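Local structure of pyridoxal kinase (Entamoeba histolytica, 4S1H) at residues F193-T196 / L197-K200; Q246-L249 / R250-G254. The protein probably uses ATP to phosphorylate pyridoxal to pyridoxal 5'-phosphate, as pyridoxal kinases of the ribokinase-like family do. One frame throughout, in Å; residues are numbered along the deposited sequence.

In the fold
Contact 1 comes first along the chain, in the loop between strands 186-193 and 202-207; contact 2 follows at the C-terminal end of helix 234-250. Their centres lie 34 Å apart and their nearest atoms about 20 Å apart, so the two do not touch. The hairpin strands of contact 1 belong to the antiparallel sheet 175-183, 186-193, 202-207, 277-278, and the neighbouring strand 175-183 carries T179 and S180, which hydrogen-bond to ADP. Contact 2 reaches the same nucleotide directly through Q246 and L249. Thus contact 1 shapes a surface turn of that sheet, whereas contact 2 ends a helix that lines the ADP pocket.

Contact 1 (F193-T196 / L197-K200); sequences FKDT and LNNK
N199 sets its CB over one face of the F193 ring, and each of its side-chain atoms can be followed from there. CB sits above the face, displaced toward the rim, 3.5 Å from the ring centroid of F193, which makes a CH-pi contact. With chi1 at -54°, CG turns away from the carbonyl carbon and the amide runs outward past CD2, its CG 3.5 Å from CD2 of F193. The planes of amide and ring are within 10° of parallel, and the amide is stacked with a large offset, CB rather than the amide lying above the ring. OD1 lies beyond the CD2-CE2 edge, at the level of the overlying amide, while ND2 reaches farther from the ring to the main chain, where it donates to O of D195 at 2.8 Å. This bond is nearly straight (164°) and lies in both the carbonyl and the amide planes, on a carbonyl lone pair. A water then links ND2 of N199 (2.8 Å) with OD2 of D195 (3.0 Å), so both hydrogens of the amide are used.

The segment is the loop of a beta hairpin, joining antiparallel strands 186-193 and 202-207, and N201 binds the F193 backbone nitrogen at its base. Within the loop the D195 carboxylate holds N198 twice. OD1 of D195 takes the backbone N of N198 at 3.1 Å from well above the carboxylate plane. OD2 of D195 offers its syn lone pair to ND2 of N198, 2.9 Å away, and the amide stands steeply across the carboxylate. CE1 of F193 also comes within 3.4 Å of O of K200, which approaches the ring obliquely.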
ATOM      1  N   PHE A 193      16.229  26.183 -10.272  1.00 19.01           N
ATOM      2  CA  PHE A 193      17.514  25.585  -9.927  1.00 18.48           C
ATOM      3  C   PHE A 193      18.400  26.586  -9.198  1.00 18.41           C
ATOM      4  O   PHE A 193      18.493  27.785  -9.583  1.00 20.03           O
ATOM      5  CB  PHE A 193      18.244  25.078 -11.163  1.00 20.29           C
ATOM      6  CG  PHE A 193      17.523  24.004 -11.884  1.00 18.79           C
ATOM      7  CD1 PHE A 193      16.565  24.310 -12.828  1.00 21.23           C
ATOM      8  CD2 PHE A 193      17.805  22.664 -11.610  1.00 18.78           C
ATOM      9  CE1 PHE A 193      15.891  23.328 -13.508  1.00 20.16           C
ATOM     10  CE2 PHE A 193      17.125  21.664 -12.289  1.00 18.24           C
ATOM     11  CZ  PHE A 193      16.159  21.985 -13.226  1.00 20.27           C
ATOM     12  N   LYS A 194      19.064  26.125  -8.145  1.00 20.16           N
ATOM     13  CA  LYS A 194      20.122  26.913  -7.483  1.00 21.29           C
ATOM     14  C   LYS A 194      21.250  27.226  -8.459  1.00 24.14           C
ATOM     15  O   LYS A 194      21.769  28.360  -8.496  1.00 24.75           O
ATOM     16  CB  LYS A 194      20.669  26.153  -6.267  1.00 24.56           C
ATOM     17  CG  LYS A 194      21.821  26.823  -5.523  1.00 21.88           C
ATOM     18  CD  LYS A 194      22.242  26.020  -4.307  1.00 31.23           C
ATOM     19  CE  LYS A 194      23.470  26.605  -3.641  1.00 39.86           C
ATOM     20  NZ  LYS A 194      23.196  27.907  -2.973  1.00 28.62           N
ATOM     21  N   ASP A 195      21.616  26.229  -9.257  1.00 22.71           N
ATOM     22  CA  ASP A 195      22.692  26.387 -10.231  1.00 24.40           C
ATOM     23  C   ASP A 195      22.085  26.642 -11.609  1.00 25.86           C
ATOM     24  O   ASP A 195      21.724  25.707 -12.331  1.00 28.56           O
ATOM     25  CB  ASP A 195      23.543  25.104 -10.234  1.00 31.34           C
ATOM     26  CG  ASP A 195      24.636  25.125 -11.278  1.00 35.08           C
ATOM     27  OD1 ASP A 195      24.728  26.121 -12.040  1.00 30.71           O
ATOM     28  OD2 ASP A 195      25.381  24.132 -11.359  1.00 45.03           O
ATOM     29  N   THR A 196      21.974  27.917 -11.963  1.00 28.72           N
ATOM     30  CA  THR A 196      21.415  28.323 -13.239  1.00 34.00           C
ATOM     31  C   THR A 196      22.448  28.375 -14.370  1.00 36.96           C
ATOM     32  O   THR A 196      22.071  28.510 -15.530  1.00 44.38           O
ATOM     33  CB  THR A 196      20.783  29.707 -13.105  1.00 50.62           C
ATOM     34  OG1 THR A 196      21.780  30.639 -12.651  1.00 39.28           O
ATOM     35  CG2 THR A 196      19.653  29.644 -12.100  1.00 34.25           C
ATOM     36  N   LEU A 197      23.735  28.233 -14.040  1.00 36.06           N
ATOM     37  CA  LEU A 197      24.779  28.072 -15.070  1.00 48.41           C
ATOM     38  C   LEU A 197      24.591  26.746 -15.820  1.00 37.02           C
ATOM     39  O   LEU A 197      24.632  26.720 -17.047  1.00 55.20           O
ATOM     40  CB  LEU A 197      26.196  28.152 -14.474  1.00 54.55           C
ATOM     41  CG  LEU A 197      26.658  29.443 -13.736  1.00 69.80           C
ATOM     42  CD1 LEU A 197      27.706  29.161 -12.657  1.00 78.55           C
ATOM     43  CD2 LEU A 197      27.209  30.407 -14.781  1.00 66.63           C
ATOM     44  N   ASN A 198      24.321  25.668 -15.086  1.00 37.47           N
ATOM     45  CA  ASN A 198      24.257  24.324 -15.677  1.00 31.88           C
ATOM     46  C   ASN A 198      22.856  23.738 -15.831  1.00 33.54           C
ATOM     47  O   ASN A 198      22.702  22.632 -16.344  1.00 37.15           O
ATOM     48  CB  ASN A 198      25.133  23.378 -14.862  1.00 48.64           C
ATOM     49  CG  ASN A 198      26.589  23.822 -14.843  1.00 55.12           C
ATOM     50  OD1 ASN A 198      27.200  24.022 -15.893  1.00 40.68           O
ATOM     51  ND2 ASN A 198      27.144  23.985 -13.651  1.00 44.92           N
ATOM     52  N   ASN A 199      21.841  24.464 -15.370  1.00 32.23           N
ATOM     53  CA  ASN A 199      20.444  24.030 -15.480  1.00 30.41           C
ATOM     54  C   ASN A 199      19.612  25.197 -15.941  1.00 30.78           C
ATOM     55  O   ASN A 199      19.950  26.345 -15.658  1.00 33.95           O
ATOM     56  CB  ASN A 199      19.918  23.571 -14.136  1.00 31.49           C
ATOM     57  CG  ASN A 199      20.793  22.517 -13.520  1.00 30.84           C
ATOM     58  OD1 ASN A 199      20.712  21.349 -13.893  1.00 30.12           O
ATOM     59  ND2 ASN A 199      21.658  22.929 -12.594  1.00 31.75           N
ATOM     60  N   LYS A 200      18.522  24.898 -16.637  1.00 25.09           N
ATOM     61  CA  LYS A 200      17.640  25.950 -17.153  1.00 25.08           C
ATOM     62  C   LYS A 200      16.294  25.937 -16.429  1.00 22.48           C
ATOM     63  O   LYS A 200      15.562  24.960 -16.497  1.00 21.75           O
ATOM     64  CB  LYS A 200      17.414  25.757 -18.647  1.00 34.29           C
ATOM     65  CG  LYS A 200      18.605  26.137 -19.504  1.00 48.92           C
ATOM     66  CD  LYS A 200      18.260  26.010 -20.975  1.00 64.39           C
ATOM     67  CE  LYS A 200      17.498  27.179 -21.585  1.00 71.12           C
ATOM     68  NZ  LYS A 200      18.327  28.351 -21.987  1.00 70.56           N
TER
HETATM   69  O   HOH W   1      23.844  21.600 -11.443  1.00 43.51           O

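Contact 2 (Q246-L249 / R250-G254); sequences QTIL and RNTVG. With ADP (adenosine-5'-diphosphate), chain C.
N251 folds its amide back along the helix onto the carbonyl of T247, placing ND2 2.7 Å from T247 O. The bond is almost linear (170°), and the acceptor lies close to the amide plane. With chi1 at -70°, CG of N251 stands beside its own backbone N, which explains why amide and main chain can reach one acceptor: N251 N also donates to T247 O, at 3.2 Å, and the two donors come from opposite faces of the carbonyl. The side chains of T247 and N251 run alongside each other in the same sense, with CG2 of T247 3.9 Å from ND2 of N251.

T252 makes a similar return one residue further on. Its chi1 of -64° swings OG1 toward I248 O, to which it donates at 2.6 Å from above the carbonyl plane; N259 N also hydrogen-bonds to this hydroxyl. T252 N in turn binds L249 O at 3.1 Å, and a water bridges that oxygen to T252 O. The carbonyls of the last turn therefore find partners even though N251 has left helical backbone angles. R250 still keeps the regular bond from its N to Q246 O (2.9 Å), and its extended chain passes CG beside that same oxygen.

On another side of the helix L249 points its branch at the nucleotide, with CD1 3.6 Å from C4 of the adenine, and the side chain packs against I209, F213 and V216. Together with Q246, a known ADP-binding residue, it lines the adenine end of the nucleotide pocket in this ribokinase-like kinase.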
ATOM      1  N   GLN A 246      -2.886  14.743 -15.916  1.00 19.98           N
ATOM      2  CA  GLN A 246      -4.031  15.292 -16.654  1.00 23.18           C
ATOM      3  C   GLN A 246      -4.942  14.189 -17.128  1.00 21.71           C
ATOM      4  O   GLN A 246      -6.160  14.274 -17.010  1.00 23.64           O
ATOM      5  CB  GLN A 246      -3.601  16.149 -17.859  1.00 28.72           C
ATOM      6  CG  GLN A 246      -3.129  17.535 -17.508  1.00 58.83           C
ATOM      7  CD  GLN A 246      -4.186  18.364 -16.770  1.00 82.18           C
ATOM      8  OE1 GLN A 246      -4.193  18.475 -15.555  1.00 26.83           O
ATOM      9  NE2 GLN A 246      -5.111  18.929 -17.533  1.00 97.10           N
ATOM     10  N   THR A 247      -4.353  13.086 -17.600  1.00 20.26           N
ATOM     11  CA  THR A 247      -5.143  11.946 -18.017  1.00 22.17           C
ATOM     12  C   THR A 247      -5.969  11.381 -16.858  1.00 21.85           C
ATOM     13  O   THR A 247      -7.154  11.096 -17.040  1.00 23.29           O
ATOM     14  CB  THR A 247      -4.250  10.849 -18.614  1.00 21.74           C
ATOM     15  OG1 THR A 247      -3.601  11.378 -19.773  1.00 27.56           O
ATOM     16  CG2 THR A 247      -5.074   9.606 -18.991  1.00 27.66           C
ATOM     17  N   ILE A 248      -5.363  11.247 -15.682  1.00 19.60           N
ATOM     18  CA  ILE A 248      -6.069  10.738 -14.512  1.00 18.75           C
ATOM     19  C   ILE A 248      -7.225  11.655 -14.138  1.00 19.75           C
ATOM     20  O   ILE A 248      -8.342  11.192 -13.915  1.00 20.79           O
ATOM     21  CB  ILE A 248      -5.144  10.543 -13.300  1.00 19.07           C
ATOM     22  CG1 ILE A 248      -4.099   9.458 -13.590  1.00 17.28           C
ATOM     23  CG2 ILE A 248      -5.941  10.180 -12.040  1.00 19.26           C
ATOM     24  CD1 ILE A 248      -2.947   9.467 -12.621  1.00 18.20           C
ATOM     25  N   LEU A 249      -6.961  12.956 -14.119  1.00 19.01           N
ATOM     26  CA  LEU A 249      -8.004  13.902 -13.724  1.00 19.91           C
ATOM     27  C   LEU A 249      -9.156  14.016 -14.718  1.00 20.88           C
ATOM     28  O   LEU A 249     -10.323  14.098 -14.319  1.00 21.69           O
ATOM     29  CB  LEU A 249      -7.403  15.274 -13.486  1.00 19.50           C
ATOM     30  CG  LEU A 249      -6.467  15.267 -12.308  1.00 19.17           C
ATOM     31  CD1 LEU A 249      -5.867  16.632 -12.196  1.00 19.32           C
ATOM     32  CD2 LEU A 249      -7.178  14.918 -11.004  1.00 22.08           C
ATOM     33  N   ARG A 250      -8.839  14.024 -16.019  1.00 23.25           N
ATOM     34  CA  ARG A 250      -9.882  14.004 -17.061  1.00 24.25           C
ATOM     35  C   ARG A 250     -10.778  12.790 -16.915  1.00 24.09           C
ATOM     36  O   ARG A 250     -11.963  12.833 -17.243  1.00 24.83           O
ATOM     37  CB  ARG A 250      -9.283  14.072 -18.474  1.00 27.35           C
ATOM     38  CG  ARG A 250      -8.793  15.477 -18.859  1.00 30.44           C
ATOM     39  CD  ARG A 250      -8.306  15.589 -20.281  1.00 45.75           C
ATOM     40  NE  ARG A 250      -7.568  16.836 -20.536  1.00 39.96           N
ATOM     41  CZ  ARG A 250      -7.162  17.239 -21.740  1.00 74.09           C
ATOM     42  NH1 ARG A 250      -7.424  16.517 -22.829  1.00101.80           N
ATOM     43  NH2 ARG A 250      -6.493  18.383 -21.858  1.00122.12           N
ATOM     44  N   ASN A 251     -10.214  11.702 -16.395  1.00 23.32           N
ATOM     45  CA  ASN A 251     -10.968  10.483 -16.182  1.00 23.44           C
ATOM     46  C   ASN A 251     -11.491  10.244 -14.773  1.00 25.19           C
ATOM     47  O   ASN A 251     -11.931   9.138 -14.455  1.00 24.23           O
ATOM     48  CB  ASN A 251     -10.112   9.308 -16.652  1.00 23.05           C
ATOM     49  CG  ASN A 251      -9.986   9.310 -18.155  1.00 23.31           C
ATOM     50  OD1 ASN A 251     -10.893   8.846 -18.860  1.00 24.32           O
ATOM     51  ND2 ASN A 251      -8.910   9.877 -18.655  1.00 22.47           N
ATOM     52  N   THR A 252     -11.493  11.292 -13.956  1.00 27.06           N
ATOM     53  CA  THR A 252     -11.964  11.218 -12.589  1.00 25.70           C
ATOM     54  C   THR A 252     -13.334  11.858 -12.517  1.00 35.05           C
ATOM     55  O   THR A 252     -13.525  12.968 -13.006  1.00 36.47           O
ATOM     56  CB  THR A 252     -10.974  11.920 -11.648  1.00 23.79           C
ATOM     57  OG1 THR A 252      -9.738  11.223 -11.671  1.00 21.43           O
ATOM     58  CG2 THR A 252     -11.502  12.006 -10.249  1.00 24.62           C
ATOM     59  N   VAL A 253     -14.289  11.145 -11.922  1.00 33.88           N
ATOM     60  CA  VAL A 253     -15.685  11.611 -11.871  1.00 40.85           C
ATOM     61  C   VAL A 253     -16.008  12.486 -10.664  1.00 47.81           C
ATOM     62  O   VAL A 253     -16.595  13.559 -10.846  1.00 56.29           O
ATOM     63  CB  VAL A 253     -16.676  10.437 -12.048  1.00 47.99           C
ATOM     64  CG1 VAL A 253     -18.113  10.878 -11.784  1.00 49.60           C
ATOM     65  CG2 VAL A 253     -16.530   9.863 -13.455  1.00 67.30           C
ATOM     66  N   GLY A 254     -15.628  12.073  -9.457  1.00 40.65           N
ATOM     67  CA  GLY A 254     -15.833  12.944  -8.286  1.00 56.22           C
ATOM     68  C   GLY A 254     -14.728  13.977  -8.162  1.00 51.01           C
ATOM     69  O   GLY A 254     -13.919  14.175  -9.074  1.00 51.78           O
TER
HETATM   70  PB  ADP C 301      -1.129  19.497  -4.043  1.00 22.47           P
HETATM   71  O1B ADP C 301      -1.891  20.786  -3.840  1.00 24.27           O
HETATM   72  O2B ADP C 301      -1.968  18.256  -3.789  1.00 23.92           O
HETATM   73  O3B ADP C 301       0.212  19.542  -3.377  1.00 24.92           O
HETATM   74  PA  ADP C 301      -1.100  20.509  -6.760  1.00 22.51           P
HETATM   75  O1A ADP C 301       0.102  21.402  -6.918  1.00 20.89           O
HETATM   76  O2A ADP C 301      -2.436  21.119  -6.493  1.00 19.50           O
HETATM   77  O3A ADP C 301      -0.797  19.406  -5.611  1.00 21.49           O
HETATM   78  O5' ADP C 301      -1.238  19.573  -8.029  1.00 23.04           O
HETATM   79  C5' ADP C 301      -0.201  18.754  -8.528  1.00 23.46           C
HETATM   80  C4' ADP C 301      -0.386  18.677 -10.017  1.00 21.40           C
HETATM   81  O4' ADP C 301      -1.678  18.142 -10.305  1.00 19.68           O
HETATM   82  C3' ADP C 301      -0.355  20.060 -10.658  1.00 20.93           C
HETATM   83  O3' ADP C 301       0.975  20.423 -11.045  1.00 19.42           O
HETATM   84  C2' ADP C 301      -1.294  19.893 -11.814  1.00 17.94           C
HETATM   85  O2' ADP C 301      -0.602  19.317 -12.913  1.00 23.55           O
HETATM   86  C1' ADP C 301      -2.323  18.888 -11.327  1.00 21.82           C
HETATM   87  N9  ADP C 301      -3.583  19.476 -10.815  1.00 19.29           N
HETATM   88  C8  ADP C 301      -3.997  19.638  -9.552  1.00 23.93           C
HETATM   89  N7  ADP C 301      -5.234  20.190  -9.497  1.00 24.79           N
HETATM   90  C5  ADP C 301      -5.627  20.378 -10.764  1.00 25.28           C
HETATM   91  C6  ADP C 301      -6.834  20.908 -11.440  1.00 18.32           C
HETATM   92  N6  ADP C 301      -7.867  21.362 -10.700  1.00 28.07           N
HETATM   93  N1  ADP C 301      -6.832  20.930 -12.790  1.00 25.86           N
HETATM   94  C2  ADP C 301      -5.779  20.476 -13.527  1.00 38.32           C
HETATM   95  N3  ADP C 301      -4.656  19.974 -12.973  1.00 23.35           N
HETATM   96  C4  ADP C 301      -4.537  19.904 -11.626  1.00 22.17           C
HETATM   97  O   HOH W   2     -12.574  15.609 -14.095  1.00 38.55           O